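PDB 6WOP: 4-aminobutyrate transaminase, which catalyses the pyridoxal-phosphate-dependent transfer of the amino group of 4-aminobutyrate to 2-oxoglutarate, as a class-III aminotransferase. Local coordinates for residues A[6-11]-A[25-30]; A[34-39]-A[44-49]. All coordinates share one frame; numbering follows the deposited sequence.

Contact 1: residues A[6-11]-A[25-30]; sequences SALNAR and QWYAEK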
ATOM      1  N   SER A   6     -37.392   4.049 -26.590  1.00 44.68           N
ATOM      2  CA  SER A   6     -37.710   3.275 -25.395  1.00 38.18           C
ATOM      3  C   SER A   6     -37.216   1.845 -25.534  1.00 33.95           C
ATOM      4  O   SER A   6     -36.591   1.307 -24.600  1.00 28.24           O
ATOM      5  CB  SER A   6     -39.221   3.300 -25.141  1.00 46.86           C
ATOM      6  OG  SER A   6     -39.458   3.176 -23.751  1.00 49.16           O
ATOM      7  N   ALA A   7     -37.455   1.217 -26.706  1.00 32.77           N
ATOM      8  CA  ALA A   7     -36.951  -0.141 -26.954  1.00 34.16           C
ATOM      9  C   ALA A   7     -35.429  -0.210 -26.835  1.00 31.87           C
ATOM     10  O   ALA A   7     -34.862  -1.168 -26.265  1.00 26.11           O
ATOM     11  CB  ALA A   7     -37.408  -0.626 -28.336  1.00 32.09           C
ATOM     12  N   LEU A   8     -34.741   0.827 -27.313  1.00 26.55           N
ATOM     13  CA  LEU A   8     -33.292   0.829 -27.226  1.00 25.15           C
ATOM     14  C   LEU A   8     -32.797   1.007 -25.802  1.00 22.88           C
ATOM     15  O   LEU A   8     -31.764   0.434 -25.411  1.00 21.39           O
ATOM     16  CB  LEU A   8     -32.755   1.972 -28.078  1.00 33.51           C
ATOM     17  CG  LEU A   8     -31.940   1.612 -29.279  1.00 41.20           C
ATOM     18  CD1 LEU A   8     -31.563   2.900 -29.987  1.00 42.95           C
ATOM     19  CD2 LEU A   8     -30.715   0.865 -28.744  1.00 41.90           C
ATOM     20  N   ASN A   9     -33.447   1.855 -25.021  1.00 23.54           N
ATOM     21  CA  ASN A   9     -32.959   1.979 -23.651  1.00 27.37           C
ATOM     22  C   ASN A   9     -33.256   0.716 -22.847  1.00 22.78           C
ATOM     23  O   ASN A   9     -32.482   0.376 -21.951  1.00 24.94           O
ATOM     24  CB  ASN A   9     -33.526   3.240 -22.984  1.00 31.42           C
ATOM     25  CG  ASN A   9     -32.708   4.525 -23.364  1.00 31.92           C
ATOM     26  OD1 ASN A   9     -31.442   4.523 -23.393  1.00 29.67           O
ATOM     27  ND2 ASN A   9     -33.421   5.605 -23.653  1.00 33.33           N
ATOM     28  N   ALA A  10     -34.348  -0.002 -23.137  1.00 24.27           N
ATOM     29  CA  ALA A  10     -34.535  -1.314 -22.497  1.00 24.51           C
ATOM     30  C   ALA A  10     -33.412  -2.286 -22.903  1.00 27.02           C
ATOM     31  O   ALA A  10     -32.900  -3.050 -22.074  1.00 23.51           O
ATOM     32  CB  ALA A  10     -35.899  -1.913 -22.859  1.00 26.70           C
ATOM     33  N   ARG A  11     -33.032  -2.301 -24.174  1.00 22.67           N
ATOM     34  CA  ARG A  11     -31.931  -3.183 -24.570  1.00 21.44           C
ATOM     35  C   ARG A  11     -30.650  -2.797 -23.844  1.00 23.40           C
ATOM     36  O   ARG A  11     -29.885  -3.668 -23.401  1.00 21.07           O
ATOM     37  CB  ARG A  11     -31.688  -3.102 -26.090  1.00 21.72           C
ATOM     38  CG  ARG A  11     -32.736  -3.938 -26.844  1.00 23.65           C
ATOM     39  CD  ARG A  11     -32.677  -3.582 -28.368  1.00 27.28           C
ATOM     40  NE  ARG A  11     -31.330  -3.809 -28.909  1.00 23.36           N
ATOM     41  CZ  ARG A  11     -30.895  -3.275 -30.043  1.00 28.77           C
ATOM     42  NH1 ARG A  11     -31.669  -2.465 -30.773  1.00 26.54           N
ATOM     43  NH2 ARG A  11     -29.695  -3.573 -30.488  1.00 26.24           N
ATOM     44  N   GLN A  25     -30.653  10.661 -23.088  1.00 32.33           N
ATOM     45  CA  GLN A  25     -31.629   9.579 -23.247  1.00 33.57           C
ATOM     46  C   GLN A  25     -31.778   9.176 -24.717  1.00 35.02           C
ATOM     47  O   GLN A  25     -32.341   8.103 -25.034  1.00 35.49           O
ATOM     48  CB  GLN A  25     -32.982  10.034 -22.682  1.00 39.06           C
ATOM     49  CG  GLN A  25     -32.916  10.334 -21.207  1.00 45.36           C
ATOM     50  CD  GLN A  25     -32.218   9.180 -20.486  1.00 49.83           C
ATOM     51  OE1 GLN A  25     -31.087   9.325 -19.995  1.00 54.02           O
ATOM     52  NE2 GLN A  25     -32.856   8.011 -20.486  1.00 46.96           N
ATOM     53  N   TRP A  26     -31.286  10.020 -25.610  1.00 26.79           N
ATOM     54  CA  TRP A  26     -31.369   9.807 -27.033  1.00 24.35           C
ATOM     55  C   TRP A  26     -30.014   9.321 -27.528  1.00 22.98           C
ATOM     56  O   TRP A  26     -29.015   9.384 -26.804  1.00 22.35           O
ATOM     57  CB  TRP A  26     -31.786  11.108 -27.705  1.00 25.90           C
ATOM     58  CG  TRP A  26     -30.936  12.270 -27.365  1.00 26.66           C
ATOM     59  CD1 TRP A  26     -31.109  13.164 -26.331  1.00 28.97           C
ATOM     60  CD2 TRP A  26     -29.774  12.706 -28.083  1.00 26.15           C
ATOM     61  NE1 TRP A  26     -30.144  14.149 -26.391  1.00 28.54           N
ATOM     62  CE2 TRP A  26     -29.296  13.876 -27.442  1.00 25.47           C
ATOM     63  CE3 TRP A  26     -29.118  12.243 -29.231  1.00 25.71           C
ATOM     64  CZ2 TRP A  26     -28.173  14.569 -27.896  1.00 27.71           C
ATOM     65  CZ3 TRP A  26     -27.982  12.930 -29.680  1.00 26.58           C
ATOM     66  CH2 TRP A  26     -27.527  14.087 -29.012  1.00 25.61           C
ATOM     67  N   TYR A  27     -29.993   8.770 -28.741  1.00 23.47           N
ATOM     68  CA  TYR A  27     -28.800   8.083 -29.254  1.00 23.73           C
ATOM     69  C   TYR A  27     -28.273   8.826 -30.480  1.00 23.42           C
ATOM     70  O   TYR A  27     -29.066   9.319 -31.286  1.00 25.14           O
ATOM     71  CB  TYR A  27     -29.119   6.621 -29.643  1.00 23.04           C
ATOM     72  CG  TYR A  27     -29.351   5.769 -28.450  1.00 26.11           C
ATOM     73  CD1 TYR A  27     -30.517   5.895 -27.661  1.00 26.74           C
ATOM     74  CD2 TYR A  27     -28.391   4.857 -28.073  1.00 22.87           C
ATOM     75  CE1 TYR A  27     -30.689   5.109 -26.502  1.00 27.37           C
ATOM     76  CE2 TYR A  27     -28.563   4.055 -26.901  1.00 21.13           C
ATOM     77  CZ  TYR A  27     -29.711   4.184 -26.145  1.00 25.01           C
ATOM     78  OH  TYR A  27     -29.810   3.388 -25.006  1.00 26.25           O
ATOM     79  N   ALA A  28     -26.955   8.882 -30.648  1.00 21.51           N
ATOM     80  CA  ALA A  28     -26.402   9.632 -31.755  1.00 20.76           C
ATOM     81  C   ALA A  28     -26.517   8.828 -33.048  1.00 21.12           C
ATOM     82  O   ALA A  28     -26.230   7.620 -33.100  1.00 22.04           O
ATOM     83  CB  ALA A  28     -24.942   9.984 -31.500  1.00 20.08           C
ATOM     84  N   GLU A  29     -26.924   9.517 -34.097  1.00 18.67           N
ATOM     85  CA  GLU A  29     -26.966   8.929 -35.429  1.00 21.02           C
ATOM     86  C   GLU A  29     -25.901   9.502 -36.357  1.00 19.44           C
ATOM     87  O   GLU A  29     -25.356   8.779 -37.196  1.00 21.31           O
ATOM     88  CB  GLU A  29     -28.365   9.148 -36.033  1.00 27.24           C
ATOM     89  CG  GLU A  29     -28.462   8.769 -37.476  1.00 37.63           C
ATOM     90  CD  GLU A  29     -28.475   7.286 -37.684  1.00 45.23           C
ATOM     91  OE1 GLU A  29     -29.057   6.590 -36.833  1.00 44.59           O
ATOM     92  OE2 GLU A  29     -27.913   6.829 -38.708  1.00 50.41           O
ATOM     93  N   LYS A  30     -25.541  10.764 -36.177  1.00 18.52           N
ATOM     94  CA  LYS A  30     -24.594  11.423 -37.064  1.00 19.90           C
ATOM     95  C   LYS A  30     -24.131  12.679 -36.340  1.00 20.32           C
ATOM     96  O   LYS A  30     -24.884  13.236 -35.538  1.00 21.06           O
ATOM     97  CB  LYS A  30     -25.268  11.803 -38.432  1.00 17.73           C
ATOM     98  CG  LYS A  30     -24.309  12.445 -39.338  1.00 20.43           C
ATOM     99  CD  LYS A  30     -24.876  12.602 -40.760  1.00 31.18           C
ATOM    100  CE  LYS A  30     -23.740  12.834 -41.791  1.00 36.79           C
ATOM    101  NZ  LYS A  30     -24.292  13.153 -43.170  1.00 40.14           N
TER

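Contact 2: residues A[34-39]-A[44-49]; sequences ATIWDK and FIDFAG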
ATOM      1  N   ALA A  34     -20.165  21.042 -35.117  1.00 18.21           N
ATOM      2  CA  ALA A  34     -20.804  21.199 -33.806  1.00 19.58           C
ATOM      3  C   ALA A  34     -22.294  20.832 -33.852  1.00 18.73           C
ATOM      4  O   ALA A  34     -23.082  21.319 -33.027  1.00 18.72           O
ATOM      5  CB  ALA A  34     -20.623  22.644 -33.292  1.00 17.70           C
ATOM      6  N   THR A  35     -22.709  20.034 -34.836  1.00 19.25           N
ATOM      7  CA  THR A  35     -24.087  19.558 -34.973  1.00 17.68           C
ATOM      8  C   THR A  35     -24.141  18.050 -34.736  1.00 19.99           C
ATOM      9  O   THR A  35     -23.343  17.306 -35.328  1.00 20.79           O
ATOM     10  CB  THR A  35     -24.584  19.863 -36.385  1.00 18.34           C
ATOM     11  OG1 THR A  35     -24.277  21.254 -36.651  1.00 21.65           O
ATOM     12  CG2 THR A  35     -26.128  19.674 -36.494  1.00 19.82           C
ATOM     13  N   ILE A  36     -25.087  17.595 -33.910  1.00 19.73           N
ATOM     14  CA  ILE A  36     -25.299  16.164 -33.652  1.00 17.81           C
ATOM     15  C   ILE A  36     -26.751  15.859 -33.945  1.00 19.71           C
ATOM     16  O   ILE A  36     -27.630  16.662 -33.601  1.00 21.73           O
ATOM     17  CB  ILE A  36     -24.998  15.794 -32.171  1.00 19.06           C
ATOM     18  CG1 ILE A  36     -23.574  16.198 -31.775  1.00 18.50           C
ATOM     19  CG2 ILE A  36     -25.251  14.241 -31.936  1.00 21.30           C
ATOM     20  CD1 ILE A  36     -23.453  16.281 -30.208  1.00 21.38           C
ATOM     21  N   TRP A  37     -27.015  14.714 -34.586  1.00 19.52           N
ATOM     22  CA  TRP A  37     -28.388  14.323 -34.926  1.00 24.05           C
ATOM     23  C   TRP A  37     -28.728  13.037 -34.202  1.00 25.79           C
ATOM     24  O   TRP A  37     -27.879  12.144 -34.102  1.00 25.38           O
ATOM     25  CB  TRP A  37     -28.577  14.066 -36.428  1.00 23.32           C
ATOM     26  CG  TRP A  37     -28.557  15.283 -37.300  1.00 27.17           C
ATOM     27  CD1 TRP A  37     -29.630  16.021 -37.717  1.00 29.98           C
ATOM     28  CD2 TRP A  37     -27.399  15.885 -37.880  1.00 25.63           C
ATOM     29  NE1 TRP A  37     -29.208  17.068 -38.494  1.00 31.00           N
ATOM     30  CE2 TRP A  37     -27.845  16.987 -38.650  1.00 29.24           C
ATOM     31  CE3 TRP A  37     -26.026  15.588 -37.845  1.00 24.00           C
ATOM     32  CZ2 TRP A  37     -26.960  17.814 -39.366  1.00 28.80           C
ATOM     33  CZ3 TRP A  37     -25.122  16.398 -38.586  1.00 22.04           C
ATOM     34  CH2 TRP A  37     -25.608  17.494 -39.340  1.00 25.86           C
ATOM     35  N   ASP A  38     -29.940  12.938 -33.691  1.00 27.79           N
ATOM     36  CA  ASP A  38     -30.336  11.698 -33.068  1.00 30.65           C
ATOM     37  C   ASP A  38     -30.969  10.793 -34.115  1.00 32.45           C
ATOM     38  O   ASP A  38     -31.119  11.140 -35.295  1.00 28.91           O
ATOM     39  CB  ASP A  38     -31.261  11.936 -31.853  1.00 31.75           C
ATOM     40  CG  ASP A  38     -32.648  12.479 -32.230  1.00 34.69           C
ATOM     41  OD1 ASP A  38     -33.017  12.518 -33.431  1.00 34.69           O
ATOM     42  OD2 ASP A  38     -33.365  12.909 -31.302  1.00 37.39           O
ATOM     43  N   LYS A  39     -31.393   9.620 -33.650  1.00 35.95           N
ATOM     44  CA  LYS A  39     -31.889   8.617 -34.559  1.00 42.46           C
ATOM     45  C   LYS A  39     -33.192   9.034 -35.193  1.00 47.19           C
ATOM     46  O   LYS A  39     -33.515   8.536 -36.275  1.00 48.16           O
ATOM     47  CB  LYS A  39     -32.021   7.281 -33.817  1.00 46.68           C
ATOM     48  CG  LYS A  39     -30.654   6.756 -33.293  1.00 46.31           C
ATOM     49  CD  LYS A  39     -30.818   5.453 -32.553  1.00 49.10           C
ATOM     50  CE  LYS A  39     -31.430   4.419 -33.455  1.00 51.94           C
ATOM     51  NZ  LYS A  39     -30.512   4.173 -34.602  1.00 52.95           N
ATOM     52  N   PHE A  44     -29.051  18.808 -32.576  1.00 25.28           N
ATOM     53  CA  PHE A  44     -28.528  19.365 -31.328  1.00 23.70           C
ATOM     54  C   PHE A  44     -27.290  20.198 -31.611  1.00 28.49           C
ATOM     55  O   PHE A  44     -26.465  19.836 -32.459  1.00 28.71           O
ATOM     56  CB  PHE A  44     -28.160  18.282 -30.334  1.00 20.77           C
ATOM     57  CG  PHE A  44     -29.332  17.562 -29.798  1.00 26.02           C
ATOM     58  CD1 PHE A  44     -29.805  16.445 -30.450  1.00 27.38           C
ATOM     59  CD2 PHE A  44     -30.002  18.023 -28.645  1.00 28.09           C
ATOM     60  CE1 PHE A  44     -30.905  15.779 -29.984  1.00 29.96           C
ATOM     61  CE2 PHE A  44     -31.105  17.346 -28.168  1.00 30.23           C
ATOM     62  CZ  PHE A  44     -31.563  16.224 -28.835  1.00 30.11           C
ATOM     63  N   ILE A  45     -27.182  21.341 -30.956  1.00 26.88           N
ATOM     64  CA  ILE A  45     -25.961  22.132 -31.073  1.00 23.47           C
ATOM     65  C   ILE A  45     -25.040  21.572 -30.009  1.00 24.21           C
ATOM     66  O   ILE A  45     -25.447  21.427 -28.858  1.00 24.99           O
ATOM     67  CB  ILE A  45     -26.228  23.633 -30.859  1.00 23.57           C
ATOM     68  CG1 ILE A  45     -27.112  24.192 -31.977  1.00 23.13           C
ATOM     69  CG2 ILE A  45     -24.900  24.417 -30.611  1.00 20.18           C
ATOM     70  CD1 ILE A  45     -27.714  25.612 -31.710  1.00 24.45           C
ATOM     71  N   ASP A  46     -23.821  21.281 -30.375  1.00 20.66           N
ATOM     72  CA  ASP A  46     -22.916  20.580 -29.464  1.00 19.83           C
ATOM     73  C   ASP A  46     -22.080  21.590 -28.672  1.00 18.78           C
ATOM     74  O   ASP A  46     -21.085  22.117 -29.181  1.00 19.28           O
ATOM     75  CB  ASP A  46     -22.041  19.639 -30.301  1.00 17.67           C
ATOM     76  CG  ASP A  46     -21.048  18.871 -29.456  1.00 22.75           C
ATOM     77  OD1 ASP A  46     -21.237  18.828 -28.210  1.00 21.45           O
ATOM     78  OD2 ASP A  46     -20.056  18.324 -30.052  1.00 24.11           O
ATOM     79  N   PHE A  47     -22.426  21.817 -27.405  1.00 19.57           N
ATOM     80  CA  PHE A  47     -21.507  22.509 -26.505  1.00 19.75           C
ATOM     81  C   PHE A  47     -20.746  21.543 -25.586  1.00 19.68           C
ATOM     82  O   PHE A  47     -20.260  21.964 -24.523  1.00 19.01           O
ATOM     83  CB  PHE A  47     -22.243  23.509 -25.621  1.00 20.63           C
ATOM     84  CG  PHE A  47     -22.545  24.872 -26.295  1.00 21.32           C
ATOM     85  CD1 PHE A  47     -22.400  25.048 -27.666  1.00 22.66           C
ATOM     86  CD2 PHE A  47     -22.980  25.947 -25.528  1.00 20.55           C
ATOM     87  CE1 PHE A  47     -22.696  26.286 -28.298  1.00 25.59           C
ATOM     88  CE2 PHE A  47     -23.243  27.191 -26.150  1.00 22.98           C
ATOM     89  CZ  PHE A  47     -23.118  27.352 -27.534  1.00 28.14           C
ATOM     90  N   ALA A  48     -20.660  20.268 -25.956  1.00 21.72           N
ATOM     91  CA  ALA A  48     -19.950  19.260 -25.161  1.00 20.95           C
ATOM     92  C   ALA A  48     -18.658  18.799 -25.789  1.00 20.52           C
ATOM     93  O   ALA A  48     -17.720  18.452 -25.061  1.00 22.29           O
ATOM     94  CB  ALA A  48     -20.830  18.016 -24.954  1.00 20.34           C
ATOM     95  N   GLY A  49     -18.615  18.720 -27.111  1.00 18.83           N
ATOM     96  CA  GLY A  49     -17.395  18.321 -27.773  1.00 17.63           C
ATOM     97  C   GLY A  49     -16.935  16.941 -27.355  1.00 19.61           C
ATOM     98  O   GLY A  49     -15.727  16.690 -27.305  1.00 20.23           O
TER

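Contact 1: residues A[6-11]-A[25-30]
N9 OD1 receives the phenol hydroxyl of Y27, with OH as donor, at 2.6 Å, and takes a second, weak hydrogen bond from K12 NZ one turn further along helix 4-15. The hydroxyl stands 45° out of the plane of the N9 carbonyl, so the bond misses a lone pair although it is short. The other branch of the same amide is better aligned: N9 ND2 gives a hydrogen to the backbone O of Q25 at 3.1 Å, with a nearly straight N-H...O, in the plane of the Q25 carbonyl and on a lone pair. Two bonds from opposite branches thus fix the flip of the amide, whose plane is turned 43° from the Y27 ring. Chi1 of -82° sets CG of N9 anti to its carbonyl carbon and lets the amide reach the ring edge. L8, the residue before N9, lays CD1 over one face of that ring in a CH-pi contact, 4.0 Å from the centroid. H5 meets the ring edge-to-face, and Y84 of the second subunit packs on Y27. R11 points its guanidinium to the second subunit, forming salt bridges with E85 and E92 there. The N-terminal helix is therefore pinned to the segment leading into strand 28-32 by one amide that both accepts and donates, with a methyl-on-ring contact beside it, at the subunit interface.

Contact 2: residues A[34-39]-A[44-49]
The beta hairpin of strands 35-38 and 43-46 is zipped antiparallel through this contact. I36 and F44 form its hydrogen-bonded pair: F44 N gives to I36 O at 2.8 Å, and I36 N returns a bond to F44 O at 3.0 Å. T35 and I45 make the adjoining non-hydrogen-bonded pair, after which D46 N reaches A34 O at 2.8 Å. On the face carrying I36 and F44, the end of the isoleucine does not meet the phenyl ring but runs to D46, its CD1 lying 3.6 Å from CG of the carboxylate. F44 instead turns its ring edge to I36 O, while W26 stacks on the ring; D38 OD2, bonded to N42, also lies near that edge, 4.0 Å from CE1. With CG anti to its backbone N (chi1 179°), D46 holds its carboxylate against this methyl: OD1 takes A48 N at 2.7 Å, closing an Asx turn, and G49 N at 2.8 Å, completing an Asx motif, both from the same face of the carboxylate plane. A weak hydrogen bond between OD2 and H58 NE2 adds a further partner. The buried carboxylate is thereby answered mainly by backbone amides, which would probably stabilise its negative charge.

In the fold
Contacts 1 and 2 follow each other along the chain and meet in one mixed sheet, where strand 35-38 lies between strand 28-32 and strand 43-46. Their centres are 15 Å apart. The joint is made of backbone bonds at W37, which faces both E29 and K30 in a classic beta bulge, and of W26, which packs against D38. Contact 1 is partly buried, farther from the chain centre, and brings a helix to the loop that leads into strand 28-32, outermost within this chain, through side chains beside the second subunit. Contact 2 is buried and joins strand to strand, chiefly by main-chain bonds, inside the sheet, with strand 379-384 on its far side.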